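Long-range contacts in 3,4-dihydroxybenzoate decarboxylase (Enterobacter cloacae, PDB 5NY5), which catalyses the decarboxylation of 3,4-dihydroxybenzoate to catechol and, in reverse, the para-carboxylation of catechols, with prenylated FMN as cofactor: residues T165-H170 against F229-L234; L155-E160 against V253-I258. All blocks are in the same frame, centred on the assembly; numbering follows the deposited sequence.

Contact 1. Residues T165-H170 against F229-L234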
ATOM      1  N   THR A 165       0.884  50.375   8.297  1.00 84.08           N
ATOM      2  CA  THR A 165      -0.332  50.338   7.500  1.00 81.65           C
ATOM      3  C   THR A 165      -0.550  48.948   6.918  1.00 80.16           C
ATOM      4  O   THR A 165       0.380  48.146   6.793  1.00 80.63           O
ATOM      5  CB  THR A 165      -0.278  51.363   6.361  1.00 80.18           C
ATOM      6  OG1 THR A 165       0.746  50.991   5.430  1.00 80.83           O
ATOM      7  CG2 THR A 165       0.023  52.749   6.905  1.00 81.85           C
ATOM      8  N   ASP A 166      -1.801  48.677   6.552  1.00 78.49           N
ATOM      9  CA  ASP A 166      -2.165  47.418   5.918  1.00 77.00           C
ATOM     10  C   ASP A 166      -3.315  47.666   4.956  1.00 77.95           C
ATOM     11  O   ASP A 166      -4.327  48.261   5.339  1.00 74.73           O
ATOM     12  CB  ASP A 166      -2.565  46.366   6.957  1.00 78.22           C
ATOM     13  CG  ASP A 166      -2.816  45.006   6.340  1.00 77.00           C
ATOM     14  OD1 ASP A 166      -2.044  44.610   5.442  1.00 76.23           O
ATOM     15  OD2 ASP A 166      -3.786  44.335   6.751  1.00 76.94           O
ATOM     16  N   VAL A 167      -3.156  47.221   3.713  1.00 73.86           N
ATOM     17  CA  VAL A 167      -4.209  47.297   2.709  1.00 71.76           C
ATOM     18  C   VAL A 167      -4.512  45.877   2.246  1.00 72.39           C
ATOM     19  O   VAL A 167      -3.594  45.087   1.995  1.00 73.80           O
ATOM     20  CB  VAL A 167      -3.822  48.225   1.538  1.00 72.81           C
ATOM     21  CG1 VAL A 167      -2.713  49.189   1.958  1.00 78.66           C
ATOM     22  CG2 VAL A 167      -3.440  47.461   0.283  1.00 70.37           C
ATOM     23  N   THR A 168      -5.799  45.542   2.184  1.00 69.06           N
ATOM     24  CA  THR A 168      -6.230  44.176   1.928  1.00 68.47           C
ATOM     25  C   THR A 168      -7.588  44.195   1.243  1.00 66.89           C
ATOM     26  O   THR A 168      -8.234  45.238   1.122  1.00 66.47           O
ATOM     27  CB  THR A 168      -6.308  43.358   3.222  1.00 70.19           C
ATOM     28  OG1 THR A 168      -6.803  44.184   4.284  1.00 71.35           O
ATOM     29  CG2 THR A 168      -4.945  42.805   3.602  1.00 71.59           C
ATOM     30  N   ILE A 169      -8.022  43.015   0.805  1.00 66.21           N
ATOM     31  CA  ILE A 169      -9.307  42.833   0.139  1.00 64.88           C
ATOM     32  C   ILE A 169     -10.200  41.992   1.039  1.00 65.71           C
ATOM     33  O   ILE A 169      -9.812  40.896   1.463  1.00 66.55           O
ATOM     34  CB  ILE A 169      -9.142  42.177  -1.242  1.00 63.44           C
ATOM     35  CG1 ILE A 169      -8.249  43.039  -2.136  1.00 62.76           C
ATOM     36  CG2 ILE A 169     -10.500  41.963  -1.894  1.00 62.29           C
ATOM     37  CD1 ILE A 169      -8.179  42.568  -3.573  1.00 61.37           C
ATOM     38  N   HIS A 170     -11.394  42.502   1.326  1.00 65.63           N
ATOM     39  CA  HIS A 170     -12.361  41.828   2.176  1.00 66.49           C
ATOM     40  C   HIS A 170     -13.716  41.818   1.486  1.00 65.35           C
ATOM     41  O   HIS A 170     -13.936  42.503   0.484  1.00 64.07           O
ATOM     42  CB  HIS A 170     -12.485  42.513   3.544  1.00 68.18           C
ATOM     43  CG  HIS A 170     -11.179  42.715   4.245  1.00 69.49           C
ATOM     44  ND1 HIS A 170     -10.836  42.029   5.390  1.00 71.29           N
ATOM     45  CD2 HIS A 170     -10.136  43.531   3.969  1.00 69.42           C
ATOM     46  CE1 HIS A 170      -9.635  42.412   5.786  1.00 72.28           C
ATOM     47  NE2 HIS A 170      -9.189  43.324   4.942  1.00 71.48           N
ATOM     48  N   PHE A 229       4.626  54.687   6.791  1.00 87.29           N
ATOM     49  CA  PHE A 229       3.488  55.210   6.034  1.00 83.46           C
ATOM     50  C   PHE A 229       3.513  54.681   4.602  1.00 79.85           C
ATOM     51  O   PHE A 229       3.322  55.415   3.631  1.00 81.99           O
ATOM     52  CB  PHE A 229       3.465  56.740   6.060  1.00 85.55           C
ATOM     53  CG  PHE A 229       3.134  57.325   7.406  1.00 87.87           C
ATOM     54  CD1 PHE A 229       1.820  57.590   7.755  1.00 87.56           C
ATOM     55  CD2 PHE A 229       4.136  57.620   8.317  1.00 91.35           C
ATOM     56  CE1 PHE A 229       1.510  58.132   8.989  1.00 88.71           C
ATOM     57  CE2 PHE A 229       3.833  58.163   9.554  1.00 93.25           C
ATOM     58  CZ  PHE A 229       2.518  58.419   9.890  1.00 92.31           C
ATOM     59  N   GLY A 230       3.757  53.380   4.482  1.00 76.16           N
ATOM     60  CA  GLY A 230       4.071  52.775   3.204  1.00 74.29           C
ATOM     61  C   GLY A 230       2.892  52.420   2.326  1.00 72.17           C
ATOM     62  O   GLY A 230       2.905  52.732   1.133  1.00 71.24           O
ATOM     63  N   TYR A 231       1.873  51.774   2.896  1.00 71.52           N
ATOM     64  CA  TYR A 231       0.772  51.203   2.116  1.00 69.50           C
ATOM     65  C   TYR A 231       1.330  50.389   0.949  1.00 67.86           C
ATOM     66  O   TYR A 231       0.958  50.572  -0.211  1.00 66.70           O
ATOM     67  CB  TYR A 231      -0.182  52.293   1.623  1.00 69.52           C
ATOM     68  CG  TYR A 231      -0.817  53.126   2.717  1.00 71.17           C
ATOM     69  CD1 TYR A 231      -1.976  52.701   3.356  1.00 70.91           C
ATOM     70  CD2 TYR A 231      -0.268  54.344   3.098  1.00 73.09           C
ATOM     71  CE1 TYR A 231      -2.561  53.461   4.349  1.00 72.53           C
ATOM     72  CE2 TYR A 231      -0.849  55.109   4.091  1.00 74.71           C
ATOM     73  CZ  TYR A 231      -1.994  54.664   4.713  1.00 74.42           C
ATOM     74  OH  TYR A 231      -2.575  55.421   5.700  1.00 76.14           O
ATOM     75  N   ASN A 232       2.244  49.473   1.279  1.00 67.90           N
ATOM     76  CA  ASN A 232       3.176  48.938   0.293  1.00 67.03           C
ATOM     77  C   ASN A 232       2.511  48.072  -0.767  1.00 64.87           C
ATOM     78  O   ASN A 232       3.059  47.941  -1.867  1.00 64.12           O
ATOM     79  CB  ASN A 232       4.272  48.147   1.003  1.00 67.76           C
ATOM     80  CG  ASN A 232       5.033  48.988   2.011  1.00 70.07           C
ATOM     81  OD1 ASN A 232       4.653  49.077   3.180  1.00 71.16           O
ATOM     82  ND2 ASN A 232       6.114  49.615   1.561  1.00 70.97           N
ATOM     83  N   GLU A 233       1.354  47.474  -0.476  1.00 63.99           N
ATOM     84  CA  GLU A 233       0.683  46.682  -1.499  1.00 62.08           C
ATOM     85  C   GLU A 233       0.254  47.534  -2.684  1.00 61.55           C
ATOM     86  O   GLU A 233       0.034  46.995  -3.774  1.00 60.16           O
ATOM     87  CB  GLU A 233      -0.522  45.952  -0.907  1.00 68.94           C
ATOM     88  CG  GLU A 233      -0.166  44.859   0.085  1.00 71.88           C
ATOM     89  CD  GLU A 233      -0.000  45.381   1.497  1.00 78.72           C
ATOM     90  OE1 GLU A 233      -0.776  44.959   2.380  1.00 81.03           O
ATOM     91  OE2 GLU A 233       0.898  46.217   1.722  1.00 85.85           O
ATOM     92  N   LEU A 234       0.137  48.849  -2.497  1.00 62.74           N
ATOM     93  CA  LEU A 234      -0.150  49.756  -3.597  1.00 62.52           C
ATOM     94  C   LEU A 234       1.067  50.010  -4.474  1.00 62.72           C
ATOM     95  O   LEU A 234       0.914  50.517  -5.591  1.00 62.32           O
ATOM     96  CB  LEU A 234      -0.680  51.084  -3.059  1.00 63.88           C
ATOM     97  CG  LEU A 234      -1.975  51.021  -2.250  1.00 63.89           C
ATOM     98  CD1 LEU A 234      -2.347  52.395  -1.727  1.00 65.46           C
ATOM     99  CD2 LEU A 234      -3.100  50.454  -3.093  1.00 62.27           C
TER
HETATM  100  O   HOH W   1       0.343  45.076   4.767  1.00 65.38           O
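Phe-229, Tyr-231 and Glu-233 lie against Thr-165, Asp-166 and Val-167, where the loop 229-234 crosses the start of strand 165-174 in the antiparallel sheet of the UbiD flavin-binding domain. The pair illustrates how a loop can bring a metal ligand to the side of a strand. The backbone of Phe-229 merely grazes the strand, its CA 4.3 Å from Thr-165 CG2, and Gly-230 leads the chain on to Tyr-231. There Tyr-231 N donates to Thr-165 OG1 at 2.9 Å, a moderately bent bond (143°). A chi1 of 66° sets that hydroxyl between the backbone N and the carbonyl carbon, while CG2 is carried over one face of the Tyr-231 ring. This CH-pi contact puts CG2 3.7 Å from the ring centroid, 17° off the normal. Val-167 CG1 meets the same ring at its edge, near its plane, 3.9 Å from Tyr-231 CD1; the phenol OH is hydrogen-bonded to Glu-255 outside the pair. A type I turn from Tyr-231 to Leu-234, closed by Leu-234 N to Tyr-231 O, then swings Glu-233 toward the strand. Its CB packs 3.5 Å from Val-167 CG2, and the chain is bent at chi2. Glu-233 OE1 lies 3.3 Å from Asp-166 OD1, two acceptors of like charge brought together. Both acids, with His-189, bind manganese in this enzyme; in this metal-free chain a water donates to each, 2.5 Å from Asp-166 OD1 and 2.6 Å from Glu-233 OE1.

Contact 2. Residues L155-E160 against V253-I258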
ATOM      1  N   LEU A 155      -8.224  49.977   3.676  1.00 70.73           N
ATOM      2  CA  LEU A 155      -7.026  50.610   4.206  1.00 72.23           C
ATOM      3  C   LEU A 155      -7.175  50.782   5.711  1.00 74.42           C
ATOM      4  O   LEU A 155      -8.254  51.128   6.199  1.00 74.82           O
ATOM      5  CB  LEU A 155      -6.778  51.974   3.552  1.00 71.97           C
ATOM      6  CG  LEU A 155      -6.797  52.066   2.025  1.00 69.94           C
ATOM      7  CD1 LEU A 155      -6.419  53.461   1.563  1.00 70.19           C
ATOM      8  CD2 LEU A 155      -5.872  51.049   1.411  1.00 69.18           C
ATOM      9  N   ALA A 156      -6.090  50.540   6.444  1.00 76.00           N
ATOM     10  CA  ALA A 156      -6.114  50.674   7.894  1.00 78.35           C
ATOM     11  C   ALA A 156      -4.701  50.930   8.393  1.00 80.09           C
ATOM     12  O   ALA A 156      -3.717  50.617   7.718  1.00 79.50           O
ATOM     13  CB  ALA A 156      -6.709  49.432   8.563  1.00 78.72           C
ATOM     14  N   SER A 157      -4.615  51.505   9.591  1.00 82.41           N
ATOM     15  CA  SER A 157      -3.336  51.826  10.205  1.00 84.47           C
ATOM     16  C   SER A 157      -3.362  51.444  11.677  1.00 86.97           C
ATOM     17  O   SER A 157      -4.420  51.417  12.310  1.00 87.42           O
ATOM     18  CB  SER A 157      -2.993  53.313  10.060  1.00 85.12           C
ATOM     19  OG  SER A 157      -2.708  53.637   8.712  1.00 83.15           O
ATOM     20  N   ASP A 158      -2.179  51.150  12.208  1.00 88.74           N
ATOM     21  CA  ASP A 158      -2.036  50.813  13.617  1.00 91.46           C
ATOM     22  C   ASP A 158      -2.576  51.952  14.477  1.00 93.19           C
ATOM     23  O   ASP A 158      -2.154  53.105  14.306  1.00 93.69           O
ATOM     24  CB  ASP A 158      -0.564  50.550  13.940  1.00 93.26           C
ATOM     25  CG  ASP A 158      -0.351  49.926  15.313  1.00 96.06           C
ATOM     26  OD1 ASP A 158      -1.049  50.301  16.277  1.00 97.57           O
ATOM     27  OD2 ASP A 158       0.539  49.058  15.427  1.00 96.91           O
ATOM     28  N   PRO A 159      -3.502  51.680  15.401  1.00 94.27           N
ATOM     29  CA  PRO A 159      -4.004  52.749  16.278  1.00 96.21           C
ATOM     30  C   PRO A 159      -2.957  53.296  17.233  1.00 99.29           C
ATOM     31  O   PRO A 159      -3.208  54.327  17.871  1.00101.05           O
ATOM     32  CB  PRO A 159      -5.150  52.070  17.037  1.00 96.74           C
ATOM     33  CG  PRO A 159      -4.801  50.619  17.014  1.00 96.33           C
ATOM     34  CD  PRO A 159      -4.141  50.384  15.688  1.00 93.91           C
ATOM     35  N   GLU A 160      -1.800  52.644  17.354  1.00100.15           N
ATOM     36  CA  GLU A 160      -0.694  53.140  18.163  1.00105.74           C
ATOM     37  C   GLU A 160       0.406  53.765  17.314  1.00103.20           C
ATOM     38  O   GLU A 160       0.816  54.901  17.568  1.00104.46           O
ATOM     39  CB  GLU A 160      -0.112  52.006  19.015  1.00105.57           C
ATOM     40  CG  GLU A 160      -1.081  51.420  20.025  1.00108.80           C
ATOM     41  CD  GLU A 160      -0.426  50.392  20.929  1.00113.41           C
ATOM     42  OE1 GLU A 160       0.734  50.017  20.661  1.00115.58           O
ATOM     43  OE2 GLU A 160      -1.070  49.963  21.909  1.00114.19           O
ATOM     44  N   VAL A 253     -13.323  59.834   8.801  1.00 82.57           N
ATOM     45  CA  VAL A 253     -12.572  58.913   9.642  1.00 82.74           C
ATOM     46  C   VAL A 253     -11.085  59.213   9.503  1.00 82.98           C
ATOM     47  O   VAL A 253     -10.654  59.962   8.626  1.00 82.65           O
ATOM     48  CB  VAL A 253     -12.859  57.437   9.300  1.00 80.67           C
ATOM     49  CG1 VAL A 253     -14.330  57.116   9.514  1.00 80.66           C
ATOM     50  CG2 VAL A 253     -12.443  57.135   7.871  1.00 78.42           C
ATOM     51  N   LYS A 254     -10.298  58.602  10.389  1.00 83.67           N
ATOM     52  CA  LYS A 254      -8.859  58.854  10.471  1.00 84.31           C
ATOM     53  C   LYS A 254      -8.102  57.818   9.638  1.00 82.12           C
ATOM     54  O   LYS A 254      -7.389  56.952  10.147  1.00 82.08           O
ATOM     55  CB  LYS A 254      -8.402  58.838  11.925  1.00 86.57           C
ATOM     56  CG  LYS A 254      -9.140  59.811  12.823  1.00 88.93           C
ATOM     57  CD  LYS A 254      -8.808  61.252  12.469  1.00 90.13           C
ATOM     58  CE  LYS A 254      -9.502  62.223  13.410  1.00 92.66           C
ATOM     59  NZ  LYS A 254     -10.984  62.097  13.339  1.00 92.14           N
ATOM     60  N   GLU A 255      -8.268  57.931   8.322  1.00 80.37           N
ATOM     61  CA  GLU A 255      -7.607  57.037   7.381  1.00 78.30           C
ATOM     62  C   GLU A 255      -7.743  57.618   5.983  1.00 77.11           C
ATOM     63  O   GLU A 255      -8.704  58.333   5.691  1.00 77.33           O
ATOM     64  CB  GLU A 255      -8.203  55.624   7.434  1.00 76.76           C
ATOM     65  CG  GLU A 255      -7.383  54.566   6.714  1.00 74.94           C
ATOM     66  CD  GLU A 255      -5.944  54.521   7.186  1.00 75.88           C
ATOM     67  OE1 GLU A 255      -5.059  55.005   6.450  1.00 75.70           O
ATOM     68  OE2 GLU A 255      -5.698  54.010   8.298  1.00 76.93           O
ATOM     69  N   LYS A 256      -6.772  57.309   5.130  1.00 75.98           N
ATOM     70  CA  LYS A 256      -6.784  57.765   3.750  1.00 74.87           C
ATOM     71  C   LYS A 256      -7.582  56.803   2.875  1.00 72.67           C
ATOM     72  O   LYS A 256      -7.883  55.674   3.266  1.00 71.86           O
ATOM     73  CB  LYS A 256      -5.359  57.906   3.216  1.00 74.85           C
ATOM     74  CG  LYS A 256      -4.548  58.982   3.915  1.00 77.14           C
ATOM     75  CD  LYS A 256      -3.208  58.446   4.384  1.00 77.60           C
ATOM     76  CE  LYS A 256      -2.488  59.456   5.261  1.00 80.14           C
ATOM     77  NZ  LYS A 256      -1.318  58.848   5.958  1.00 80.87           N
ATOM     78  N   ALA A 257      -7.925  57.269   1.675  1.00 71.84           N
ATOM     79  CA  ALA A 257      -8.697  56.487   0.721  1.00 69.92           C
ATOM     80  C   ALA A 257      -8.079  56.610  -0.665  1.00 68.87           C
ATOM     81  O   ALA A 257      -7.278  57.508  -0.934  1.00 69.76           O
ATOM     82  CB  ALA A 257     -10.166  56.930   0.680  1.00 70.14           C
ATOM     83  N   ILE A 258      -8.462  55.687  -1.545  1.00 67.08           N
ATOM     84  CA  ILE A 258      -7.987  55.716  -2.925  1.00 66.07           C
ATOM     85  C   ILE A 258      -8.623  56.905  -3.633  1.00 66.65           C
ATOM     86  O   ILE A 258      -9.850  56.984  -3.763  1.00 66.47           O
ATOM     87  CB  ILE A 258      -8.306  54.402  -3.645  1.00 64.15           C
ATOM     88  CG1 ILE A 258      -7.611  53.230  -2.950  1.00 63.68           C
ATOM     89  CG2 ILE A 258      -7.889  54.478  -5.105  1.00 63.27           C
ATOM     90  CD1 ILE A 258      -6.105  53.325  -2.954  1.00 64.10           C
TER
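Leu-155 lies nearest Ala-257 and Ala-156 nearest Glu-255, CA to CA, where strands 155-157 and 256-258 run nearly antiparallel, at 158°, with axes 7.6 Å apart at their closest, so that side chains fill the gap between strands of two different sheets. Leu-155 reaches across with CD1, which rests 3.2 Å from Lys-256 O and beside the backbone of Ala-257. The same carbonyl accepts from Thr-207 OG1 of strand 204-210, whose backbone also pairs with Leu-155. Glu-255 reaches the other way: its CG lies 3.6 Å from Leu-155 O, a bend at chi2 (54°) puts CD to one side of the chain, and OE2 lies beside Ser-157. There Ser-157 OG donates to the syn lone pair of Glu-255 OE2 over 3.0 Å. The other oxygen, OE1, receives Lys-256 N at 3.2 Å, from the anti side and 32° out of the carboxylate plane, and is hydrogen-bonded to Tyr-231 OH as well. Three groups therefore hold both oxygens of a buried acid, fixing its rotation as well as its position. Such a set of donors is consistent with a carboxylate that remains ionised inside the fold, its charge probably stabilised by two hydroxyls and a backbone N-H.

In the fold
The two contacts meet through adjacent strands of one sheet, 148-157 and 165-174. Contact 1 is nested inside the chain loop closed by contact 2, and their centres are 10 Å apart. Backbone pairing joins them directly, Asp-166 N lying 3.0 Å from Ala-156 O. A second join is made by side chains: Tyr-231 OH approaches Glu-255 OE1 to 2.6 Å, a probable hydrogen bond. Thr-165 CG2 packs 3.4 Å from Ser-157 OG. Contact 1 holds the manganese ligands Asp-166 and Glu-233 and the prenylated-FMN-binding residues Ile-169 and His-170, though neither ligand is bound in this chain. Contact 2 holds none of these residues but comes near one, the side chain of Ala-156 being about 5 Å from that of Asp-166.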